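Local coordinates for cupin domain protein (Microcystis aeruginosa DIANCHI905, PDB 5ZBF) that binds iron(II) and 4-hydroxyphenylpyruvic acid and probably acts as an isomerase in the biosynthesis of the Choi moiety of aeruginosins, at residues P46-M52 with F97-T103; S2-P6 with I182-P186; N14-E18 with N37-E41. One frame throughout, in Å; residues are numbered along the deposited sequence. Where two conformers were deposited one is given.

Contact 1: P46-M52 with F97-T103; sequences PESQIGM and FDLKRIT. With FE2 (Fe (II) ion), chain C; ENO (3-(4-hydroxy-phenyl)pyruvic acid), chain B.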
loop_
_atom_site.group_PDB
_atom_site.type_symbol
_atom_site.label_atom_id
_atom_site.label_comp_id
_atom_site.label_asym_id
_atom_site.label_seq_id
_atom_site.Cartn_x
_atom_site.Cartn_y
_atom_site.Cartn_z
ATOM N N PRO A 46 -1.398 18.572 4.306
ATOM C CA PRO A 46 -0.787 18.906 3.021
ATOM C C PRO A 46 -0.314 17.680 2.239
ATOM O O PRO A 46 -0.203 17.744 1.014
ATOM C CB PRO A 46 0.391 19.807 3.409
ATOM C CG PRO A 46 0.720 19.435 4.808
ATOM C CD PRO A 46 -0.557 18.978 5.448
ATOM N N GLU A 47 -0.054 16.573 2.924
ATOM C CA GLU A 47 0.292 15.339 2.222
ATOM C C GLU A 47 -0.926 14.791 1.492
ATOM O O GLU A 47 -2.040 14.762 2.042
ATOM C CB GLU A 47 0.827 14.275 3.178
ATOM C CG GLU A 47 2.150 14.635 3.850
ATOM C CD GLU A 47 2.004 15.509 5.084
ATOM O OE1 GLU A 47 0.861 15.763 5.533
ATOM O OE2 GLU A 47 3.047 15.946 5.614
ATOM N N SER A 48 -0.707 14.378 0.246
ATOM C CA SER A 48 -1.669 13.558 -0.479
ATOM C C SER A 48 -1.659 12.161 0.109
ATOM O O SER A 48 -0.632 11.702 0.627
ATOM C CB SER A 48 -1.306 13.476 -1.956
ATOM O OG SER A 48 -1.300 14.758 -2.548
ATOM N N GLN A 49 -2.796 11.486 0.006
ATOM C CA GLN A 49 -2.989 10.203 0.665
ATOM C C GLN A 49 -3.765 9.239 -0.213
ATOM O O GLN A 49 -4.738 9.615 -0.877
ATOM C CB GLN A 49 -3.735 10.427 1.980
ATOM C CG GLN A 49 -4.042 9.174 2.786
ATOM C CD GLN A 49 -4.876 9.476 4.011
ATOM O OE1 GLN A 49 -5.929 8.874 4.239
ATOM N NE2 GLN A 49 -4.413 10.427 4.800
ATOM N N ILE A 50 -3.314 7.992 -0.204
ATOM C CA ILE A 50 -4.027 6.884 -0.817
ATOM C C ILE A 50 -3.997 5.715 0.146
ATOM O O ILE A 50 -3.134 5.658 1.017
ATOM C CB ILE A 50 -3.379 6.433 -2.145
ATOM C CG1 ILE A 50 -1.903 6.048 -1.941
ATOM C CG2 ILE A 50 -3.494 7.541 -3.185
ATOM C CD1 ILE A 50 -1.214 5.514 -3.178
ATOM N N GLY A 51 -4.907 4.768 -0.032
ATOM C CA GLY A 51 -4.892 3.571 0.789
ATOM C C GLY A 51 -5.915 2.540 0.396
ATOM O O GLY A 51 -6.752 2.792 -0.455
ATOM N N MET A 52 -5.828 1.374 1.037
ATOM C CA MET A 52 -6.727 0.258 0.755
ATOM C C MET A 52 -7.025 -0.471 2.042
ATOM O O MET A 52 -6.203 -0.493 2.960
ATOM C CB MET A 52 -6.088 -0.758 -0.182
ATOM C CG MET A 52 -5.588 -0.227 -1.501
ATOM S SD MET A 52 -5.055 -1.635 -2.498
ATOM C CE MET A 52 -6.540 -2.643 -2.487
ATOM N N PHE A 97 -3.918 -0.156 4.823
ATOM C CA PHE A 97 -2.683 0.610 4.724
ATOM C C PHE A 97 -2.973 1.930 4.056
ATOM O O PHE A 97 -3.992 2.071 3.375
ATOM C CB PHE A 97 -1.578 -0.140 3.968
ATOM C CG PHE A 97 -1.815 -0.284 2.483
ATOM C CD1 PHE A 97 -1.340 0.662 1.584
ATOM C CD2 PHE A 97 -2.479 -1.385 1.990
ATOM C CE1 PHE A 97 -1.538 0.514 0.219
ATOM C CE2 PHE A 97 -2.674 -1.548 0.637
ATOM C CZ PHE A 97 -2.208 -0.596 -0.257
ATOM N N ASP A 98 -2.084 2.894 4.296
ATOM C CA ASP A 98 -2.094 4.194 3.612
ATOM C C ASP A 98 -0.677 4.578 3.224
ATOM O O ASP A 98 0.284 4.144 3.863
ATOM C CB ASP A 98 -2.601 5.333 4.509
ATOM C CG ASP A 98 -3.867 4.999 5.255
ATOM O OD1 ASP A 98 -3.773 4.703 6.465
ATOM O OD2 ASP A 98 -4.950 5.070 4.643
ATOM N N LEU A 99 -0.562 5.431 2.211
ATOM C CA LEU A 99 0.688 6.080 1.869
ATOM C C LEU A 99 0.410 7.560 1.827
ATOM O O LEU A 99 -0.635 7.975 1.339
ATOM C CB LEU A 99 1.198 5.643 0.500
ATOM C CG LEU A 99 1.722 4.225 0.429
ATOM C CD1 LEU A 99 0.593 3.297 0.014
ATOM C CD2 LEU A 99 2.898 4.133 -0.530
ATOM N N LYS A 100 1.343 8.338 2.365
ATOM C CA LYS A 100 1.229 9.789 2.397
ATOM C C LYS A 100 2.516 10.421 1.891
ATOM O O LYS A 100 3.615 9.969 2.223
ATOM C CB LYS A 100 0.888 10.273 3.807
ATOM C CG LYS A 100 -0.530 9.922 4.219
ATOM C CD LYS A 100 -0.736 10.006 5.717
ATOM C CE LYS A 100 -0.616 11.423 6.224
ATOM N NZ LYS A 100 -1.115 11.501 7.627
ATOM N N ARG A 101 2.364 11.473 1.087
ATOM C CA ARG A 101 3.485 12.093 0.394
ATOM C C ARG A 101 3.055 13.473 -0.064
ATOM O O ARG A 101 1.921 13.638 -0.516
ATOM C CB ARG A 101 3.851 11.253 -0.828
ATOM C CG ARG A 101 5.039 11.763 -1.603
ATOM C CD ARG A 101 5.166 11.058 -2.933
ATOM N NE ARG A 101 6.277 11.615 -3.687
ATOM C CZ ARG A 101 7.562 11.342 -3.467
ATOM N NH1 ARG A 101 8.483 11.913 -4.225
ATOM N NH2 ARG A 101 7.933 10.500 -2.504
ATOM N N ILE A 102 3.939 14.462 0.070
ATOM C CA ILE A 102 3.720 15.766 -0.556
ATOM C C ILE A 102 3.961 15.574 -2.047
ATOM O O ILE A 102 5.083 15.277 -2.460
ATOM C CB ILE A 102 4.674 16.857 -0.023
ATOM C CG1 ILE A 102 4.485 17.065 1.485
ATOM C CG2 ILE A 102 4.460 18.166 -0.786
ATOM C CD1 ILE A 102 3.184 17.733 1.870
ATOM N N THR A 103 2.900 15.715 -2.841
ATOM C CA THR A 103 2.972 15.452 -4.269
ATOM C C THR A 103 3.065 16.710 -5.102
ATOM O O THR A 103 2.630 17.787 -4.703
ATOM C CB THR A 103 1.751 14.660 -4.777
ATOM O OG1 THR A 103 0.541 15.366 -4.466
ATOM C CG2 THR A 103 1.727 13.289 -4.167
HETATM FE FE FE2 C . -5.434 11.522 6.312
HETATM O O4 ENO B . -6.363 9.709 6.863
HETATM C C9 ENO B . -7.102 9.067 11.095
HETATM C C8 ENO B . -7.829 9.862 11.984
HETATM C C7 ENO B . -8.846 10.694 11.513
HETATM C C6 ENO B . -9.134 10.725 10.151
HETATM C C5 ENO B . -8.408 9.931 9.264
HETATM C C4 ENO B . -7.392 9.098 9.729
HETATM O O3 ENO B . -9.558 11.476 12.376
HETATM C C3 ENO B . -6.610 8.253 8.741
HETATM C C2 ENO B . -5.822 9.200 7.850
HETATM C C1 ENO B . -4.432 9.542 8.170
HETATM O O2 ENO B . -3.760 8.839 8.970
HETATM O O1 ENO B . -3.941 10.557 7.622
HETATM O O HOH W 1 0.442 16.700 -1.606
#

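Contact 2: S2-P6 with I182-P186; sequences SEFFP and IYYAP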
loop_
_atom_site.group_PDB
_atom_site.type_symbol
_atom_site.label_atom_id
_atom_site.label_comp_id
_atom_site.label_asym_id
_atom_site.label_seq_id
_atom_site.Cartn_x
_atom_site.Cartn_y
_atom_site.Cartn_z
ATOM N N SER A 2 16.414 -0.900 8.384
ATOM C CA SER A 2 17.326 -0.320 7.350
ATOM C C SER A 2 16.526 0.499 6.347
ATOM O O SER A 2 15.306 0.442 6.342
ATOM C CB SER A 2 18.064 -1.434 6.613
ATOM O OG SER A 2 17.176 -2.172 5.783
ATOM N N GLU A 3 17.212 1.238 5.484
ATOM C CA GLU A 3 16.523 2.006 4.450
ATOM C C GLU A 3 15.625 1.093 3.612
ATOM O O GLU A 3 14.474 1.421 3.362
ATOM C CB GLU A 3 17.510 2.735 3.531
ATOM C CG GLU A 3 16.820 3.575 2.457
ATOM C CD GLU A 3 17.781 4.264 1.509
ATOM O OE1 GLU A 3 18.907 3.757 1.310
ATOM O OE2 GLU A 3 17.401 5.319 0.950
ATOM N N PHE A 4 16.166 -0.040 3.169
ATOM C CA PHE A 4 15.436 -0.931 2.263
ATOM C C PHE A 4 14.415 -1.827 2.956
ATOM O O PHE A 4 13.453 -2.270 2.325
ATOM C CB PHE A 4 16.398 -1.825 1.476
ATOM C CG PHE A 4 17.440 -1.082 0.693
ATOM C CD1 PHE A 4 17.143 0.107 0.021
ATOM C CD2 PHE A 4 18.719 -1.607 0.578
ATOM C CE1 PHE A 4 18.113 0.768 -0.715
ATOM C CE2 PHE A 4 19.693 -0.954 -0.164
ATOM C CZ PHE A 4 19.388 0.235 -0.813
ATOM N N PHE A 5 14.630 -2.104 4.239
ATOM C CA PHE A 5 13.691 -2.885 5.037
ATOM C C PHE A 5 13.399 -2.119 6.326
ATOM O O PHE A 5 13.903 -2.453 7.400
ATOM C CB PHE A 5 14.243 -4.276 5.315
ATOM C CG PHE A 5 14.526 -5.056 4.066
ATOM C CD1 PHE A 5 13.487 -5.653 3.359
ATOM C CD2 PHE A 5 15.813 -5.136 3.564
ATOM C CE1 PHE A 5 13.737 -6.355 2.186
ATOM C CE2 PHE A 5 16.068 -5.841 2.388
ATOM C CZ PHE A 5 15.030 -6.448 1.712
ATOM N N PRO A 6 12.586 -1.065 6.206
ATOM C CA PRO A 6 12.418 -0.153 7.340
ATOM C C PRO A 6 11.682 -0.765 8.534
ATOM O O PRO A 6 10.728 -1.535 8.365
ATOM C CB PRO A 6 11.632 1.018 6.743
ATOM C CG PRO A 6 10.976 0.486 5.521
ATOM C CD PRO A 6 11.890 -0.586 4.992
ATOM N N ILE A 182 7.657 -4.375 5.360
ATOM C CA ILE A 182 7.682 -3.901 3.970
ATOM C C ILE A 182 9.102 -3.868 3.418
ATOM O O ILE A 182 10.085 -3.919 4.163
ATOM C CB ILE A 182 7.049 -2.491 3.793
ATOM C CG1 ILE A 182 7.970 -1.374 4.327
ATOM C CG2 ILE A 182 5.675 -2.418 4.444
ATOM C CD1 ILE A 182 7.376 0.013 4.180
ATOM N N TYR A 183 9.201 -3.789 2.094
ATOM C CA TYR A 183 10.455 -3.401 1.473
ATOM C C TYR A 183 10.267 -2.045 0.809
ATOM O O TYR A 183 9.156 -1.682 0.392
ATOM C CB TYR A 183 10.982 -4.455 0.479
ATOM C CG TYR A 183 10.160 -4.611 -0.778
ATOM C CD1 TYR A 183 10.327 -3.750 -1.858
ATOM C CD2 TYR A 183 9.202 -5.605 -0.881
ATOM C CE1 TYR A 183 9.554 -3.882 -3.011
ATOM C CE2 TYR A 183 8.438 -5.759 -2.029
ATOM C CZ TYR A 183 8.610 -4.896 -3.091
ATOM O OH TYR A 183 7.834 -5.058 -4.218
ATOM N N TYR A 184 11.369 -1.319 0.707
ATOM C CA TYR A 184 11.413 -0.050 0.005
ATOM C C TYR A 184 12.600 -0.068 -0.949
ATOM O O TYR A 184 13.740 -0.227 -0.518
ATOM C CB TYR A 184 11.548 1.103 0.998
ATOM C CG TYR A 184 11.878 2.421 0.338
ATOM C CD1 TYR A 184 11.095 2.910 -0.698
ATOM C CD2 TYR A 184 12.979 3.179 0.749
ATOM C CE1 TYR A 184 11.389 4.121 -1.312
ATOM C CE2 TYR A 184 13.277 4.390 0.143
ATOM C CZ TYR A 184 12.479 4.853 -0.889
ATOM O OH TYR A 184 12.766 6.052 -1.515
ATOM N N ALA A 185 12.317 0.085 -2.238
ATOM C CA ALA A 185 13.355 0.108 -3.270
ATOM C C ALA A 185 13.381 1.489 -3.905
ATOM O O ALA A 185 12.500 1.816 -4.696
ATOM C CB ALA A 185 13.087 -0.954 -4.328
ATOM N N PRO A 186 14.382 2.312 -3.550
ATOM C CA PRO A 186 14.510 3.615 -4.186
ATOM C C PRO A 186 14.723 3.489 -5.682
ATOM O O PRO A 186 15.034 2.399 -6.182
ATOM C CB PRO A 186 15.766 4.215 -3.538
ATOM C CG PRO A 186 15.943 3.477 -2.272
ATOM C CD PRO A 186 15.400 2.104 -2.506
HETATM O O HOH W 2 10.122 -3.717 6.960
#

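Contact 3: N14-E18 with N37-E41; sequences NPHVE and NAKLE. With ENO (3-(4-hydroxy-phenyl)pyruvic acid), chain B.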
loop_
_atom_site.group_PDB
_atom_site.type_symbol
_atom_site.label_atom_id
_atom_site.label_comp_id
_atom_site.label_asym_id
_atom_site.label_seq_id
_atom_site.Cartn_x
_atom_site.Cartn_y
_atom_site.Cartn_z
ATOM N N ASN A 14 -5.594 7.688 18.216
ATOM C CA ASN A 14 -6.675 8.051 19.104
ATOM C C ASN A 14 -7.191 6.705 19.594
ATOM O O ASN A 14 -6.601 5.660 19.243
ATOM C CB ASN A 14 -7.740 8.875 18.353
ATOM C CG ASN A 14 -8.225 8.198 17.073
ATOM O OD1 ASN A 14 -8.865 7.147 17.116
ATOM N ND2 ASN A 14 -7.941 8.815 15.925
ATOM N N PRO A 15 -8.270 6.701 20.384
ATOM C CA PRO A 15 -8.710 5.416 20.904
ATOM C C PRO A 15 -9.118 4.420 19.826
ATOM O O PRO A 15 -9.181 3.227 20.115
ATOM C CB PRO A 15 -9.904 5.784 21.792
ATOM C CG PRO A 15 -9.644 7.193 22.195
ATOM C CD PRO A 15 -9.038 7.814 20.970
ATOM N N HIS A 16 -9.372 4.888 18.600
ATOM C CA HIS A 16 -9.766 3.987 17.524
ATOM C C HIS A 16 -8.712 3.515 16.560
ATOM O O HIS A 16 -8.957 2.537 15.860
ATOM C CB HIS A 16 -10.854 4.612 16.666
ATOM C CG HIS A 16 -12.144 4.746 17.379
ATOM N ND1 HIS A 16 -13.018 5.778 17.146
ATOM C CD2 HIS A 16 -12.710 3.969 18.328
ATOM C CE1 HIS A 16 -14.079 5.615 17.905
ATOM N NE2 HIS A 16 -13.915 4.529 18.634
ATOM N N VAL A 17 -7.583 4.207 16.476
ATOM C CA VAL A 17 -6.634 3.950 15.389
ATOM C C VAL A 17 -5.240 3.618 15.904
ATOM O O VAL A 17 -4.625 4.398 16.623
ATOM C CB VAL A 17 -6.519 5.159 14.435
ATOM C CG1 VAL A 17 -5.532 4.864 13.312
ATOM C CG2 VAL A 17 -7.879 5.522 13.862
ATOM N N GLU A 18 -4.744 2.450 15.518
ATOM C CA GLU A 18 -3.370 2.072 15.780
ATOM C C GLU A 18 -2.646 1.935 14.457
ATOM O O GLU A 18 -3.207 1.390 13.488
ATOM C CB GLU A 18 -3.336 0.771 16.559
ATOM C CG GLU A 18 -3.870 0.960 17.967
ATOM C CD GLU A 18 -4.057 -0.340 18.700
ATOM O OE1 GLU A 18 -4.479 -1.336 18.073
ATOM O OE2 GLU A 18 -3.800 -0.353 19.906
ATOM N N ASN A 37 -16.637 -0.430 14.584
ATOM C CA ASN A 37 -17.631 0.633 14.637
ATOM C C ASN A 37 -17.078 2.062 14.785
ATOM O O ASN A 37 -17.833 2.979 15.072
ATOM C CB ASN A 37 -18.638 0.336 15.751
ATOM C CG ASN A 37 -19.246 -1.057 15.638
ATOM O OD1 ASN A 37 -20.080 -1.319 14.769
ATOM N ND2 ASN A 37 -18.825 -1.956 16.513
ATOM N N ALA A 38 -15.782 2.252 14.558
ATOM C CA ALA A 38 -15.150 3.552 14.746
ATOM C C ALA A 38 -15.708 4.622 13.810
ATOM O O ALA A 38 -15.939 4.359 12.632
ATOM C CB ALA A 38 -13.650 3.441 14.546
ATOM N N LYS A 39 -15.924 5.818 14.369
ATOM C CA LYS A 39 -16.083 7.049 13.602
ATOM C C LYS A 39 -14.788 7.835 13.665
ATOM O O LYS A 39 -14.298 8.145 14.752
ATOM C CB LYS A 39 -17.203 7.921 14.168
ATOM C CG LYS A 39 -18.592 7.365 13.951
ATOM C CD LYS A 39 -19.639 8.116 14.746
ATOM C CE LYS A 39 -19.708 9.582 14.382
ATOM N NZ LYS A 39 -20.860 10.232 15.056
ATOM N N LEU A 40 -14.243 8.167 12.498
ATOM C CA LEU A 40 -13.019 8.952 12.392
ATOM C C LEU A 40 -13.374 10.330 11.846
ATOM O O LEU A 40 -13.797 10.450 10.695
ATOM C CB LEU A 40 -12.022 8.280 11.442
ATOM C CG LEU A 40 -10.948 7.349 11.987
ATOM C CD1 LEU A 40 -11.421 6.557 13.192
ATOM C CD2 LEU A 40 -10.411 6.434 10.905
ATOM N N GLU A 41 -13.194 11.360 12.673
ATOM C CA GLU A 41 -13.486 12.727 12.268
ATOM C C GLU A 41 -12.656 13.125 11.064
ATOM O O GLU A 41 -11.479 12.765 10.958
ATOM C CB GLU A 41 -13.216 13.706 13.418
ATOM C CG GLU A 41 -13.844 15.071 13.216
HETATM O O4 ENO B . -6.363 9.709 6.863
HETATM C C9 ENO B . -7.102 9.067 11.095
HETATM C C8 ENO B . -7.829 9.862 11.984
HETATM C C7 ENO B . -8.846 10.694 11.513
HETATM C C6 ENO B . -9.134 10.725 10.151
HETATM C C5 ENO B . -8.408 9.931 9.264
HETATM C C4 ENO B . -7.392 9.098 9.729
HETATM O O3 ENO B . -9.558 11.476 12.376
HETATM C C3 ENO B . -6.610 8.253 8.741
HETATM C C2 ENO B . -5.822 9.200 7.850
HETATM C C1 ENO B . -4.432 9.542 8.170
HETATM O O2 ENO B . -3.760 8.839 8.970
HETATM O O1 ENO B . -3.941 10.557 7.622
#

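Contact 1: P46-M52 with F97-T103
Phe97 lays its ring alongside the side chain of Met52, with CE2 3.6 Å from Met52 CB, and the backbone N of Met52 stands over one ring face. A chi1 of 71° sets the ring between its own backbone N and carbonyl carbon, bringing it back toward strand 48-52. Large and apolar, Phe97 suits this side of the sheet, where Phe29 and Phe160 also meet its ring. The two strands run antiparallel, and paired backbone bonds join Met52 to Phe97 and Ile50 to Leu99. Between these pairs Gly51 faces Asp98 with their CA atoms 4.0 Å apart, an approach eased by the lack of a side chain at Gly51. The pair belongs to the beta-barrel of the first cupin domain, and the face bearing Gln49 and Lys100 looks onto the metal. Gln49 binds the iron there through its side-chain amide, beside His43, His45 and His84. Lys100, its partner across the strands, points the same way and lies alongside, with Lys100 CG 3.9 Å from Gln49 CG. A bend at chi3 (66°) then carries Lys100 NZ to within 3.0 Å of ligand O1, a carboxylate oxygen that also binds iron. A long, cationic side chain suits this position, since it reaches the carboxylate and would favour an anionic ligand. At the far end, Ser48 N donates to Arg101 O at 2.8 Å, a bent bond (132° at the hydrogen) from above the carbonyl plane. Ser48 OG and Thr103 OG1 share a hydrogen bond of 2.7 Å, and a water hydrogen-bonded to Ser48 OG also donates to Pro46 O and accepts from Thr103 N.

Contact 2: S2-P6 with I182-P186
Glu3 meets Tyr184 through its backbone: Glu3 O lies at the edge of the tyrosine ring, near its plane, 3.5 Å from CD2. Here the N-terminal tail of a bicupin, a chain with two cupin domains, lies along strand 183-185 in the second domain. The extended side chain of Glu3, with CG anti to the backbone N (chi1 -179°), reaches past Pro186 so that its OE2 can accept a hydrogen bond from Gln25. Phe4 supplies the one direct hydrogen bond across the contact. Its O receives Tyr184 N at 2.8 Å, with 164° at the hydrogen, although the donor is tilted from the carbonyl plane. Phe4 CA in turn approaches Tyr184 O at 3.3 Å in a CA-H...O contact. The side chains of Phe4 and Pro186 cross at about a right angle, with Phe4 CE1 3.5 Å from Pro186 CD, two rigid apolar groups that fit closely. At Phe5 the tail turns: Phe5 N donates to Ser2 OG in an ST motif, and Ser2 N bonds back to Phe5 O. Although its CB points away from the strand, the Phe5 ring brings CE1 to 3.8 Å from Tyr183 CB. The same ring is buried against Ile168, Ile170 and Leu177, a setting suited to a phenyl group. Pro6, lacking an N-H to satisfy, ends the segment as a hydrocarbon wedge, its CG 3.7 Å from Ile182 CG1. Beyond that ring a water donates to Pro6 O at 2.7 Å and accepts from Ile182 N at 3.0 Å.

Contact 3: N14-E18 with N37-E41
Ala38 presses its methyl against one face of the His16 imidazole, CB lying 3.7 Å from the ring centroid and 22° off the normal. This CH-pi contact is the snug part of the pairing, and alanine suits it because a single methyl can settle on a flat ring. Deeper in, Val17 CG2 meets Leu40 CD1 at 3.8 Å, their side chains crossing at about a right angle. The outer side is looser: Lys39 directs its side chain away, and the backbone O of Lys39 lies 3.6 Å from His16 ND1, near the plane of the ring. His16 belongs to a type I beta turn from Asn14 to Val17, between strands 9-14 and 17-24. Asn14 OD1 accepts from His16 N at 2.7 Å on an in-plane lone pair, an Asx turn that steadies the backbone carrying the imidazole. Leu40 belongs both to this packing and to the ligand pocket of the first cupin domain. Its CG sits over the face of the bound 4-hydroxyphenylpyruvate ring, 4.0 Å from ligand C7, while its chi1 of -94° lies off the usual staggered positions. No hydrogen bond joins the two segments. Leu40, backed by Val17, offers the aromatic ring an apolar surface. The phenol O3 then donates to Glu41 O at 2.7 Å, a backbone acceptor that would suit a ligand with a para-hydroxyl.

How the contacts relate
Along the chain, 2-6 of contact 2 comes first, contacts 3 and 1 follow one after the other, and 182-186 completes contact 2 last. Contacts 1 and 3 serve the first cupin domain: their centres are about 18 Å apart, strand 39-43 of one leads into strand 48-55 of the other, and both touch the bound 4-hydroxyphenylpyruvic acid, contact 1 at its carboxylate end near the iron and contact 3 at its phenol end. Contact 2 lies about 18 Å from contact 1 and 28 Å from contact 3, centre to centre. It fastens the start of the chain to the second cupin domain, so the N-terminal tail, which precedes the strands of the first domain, packs on the second.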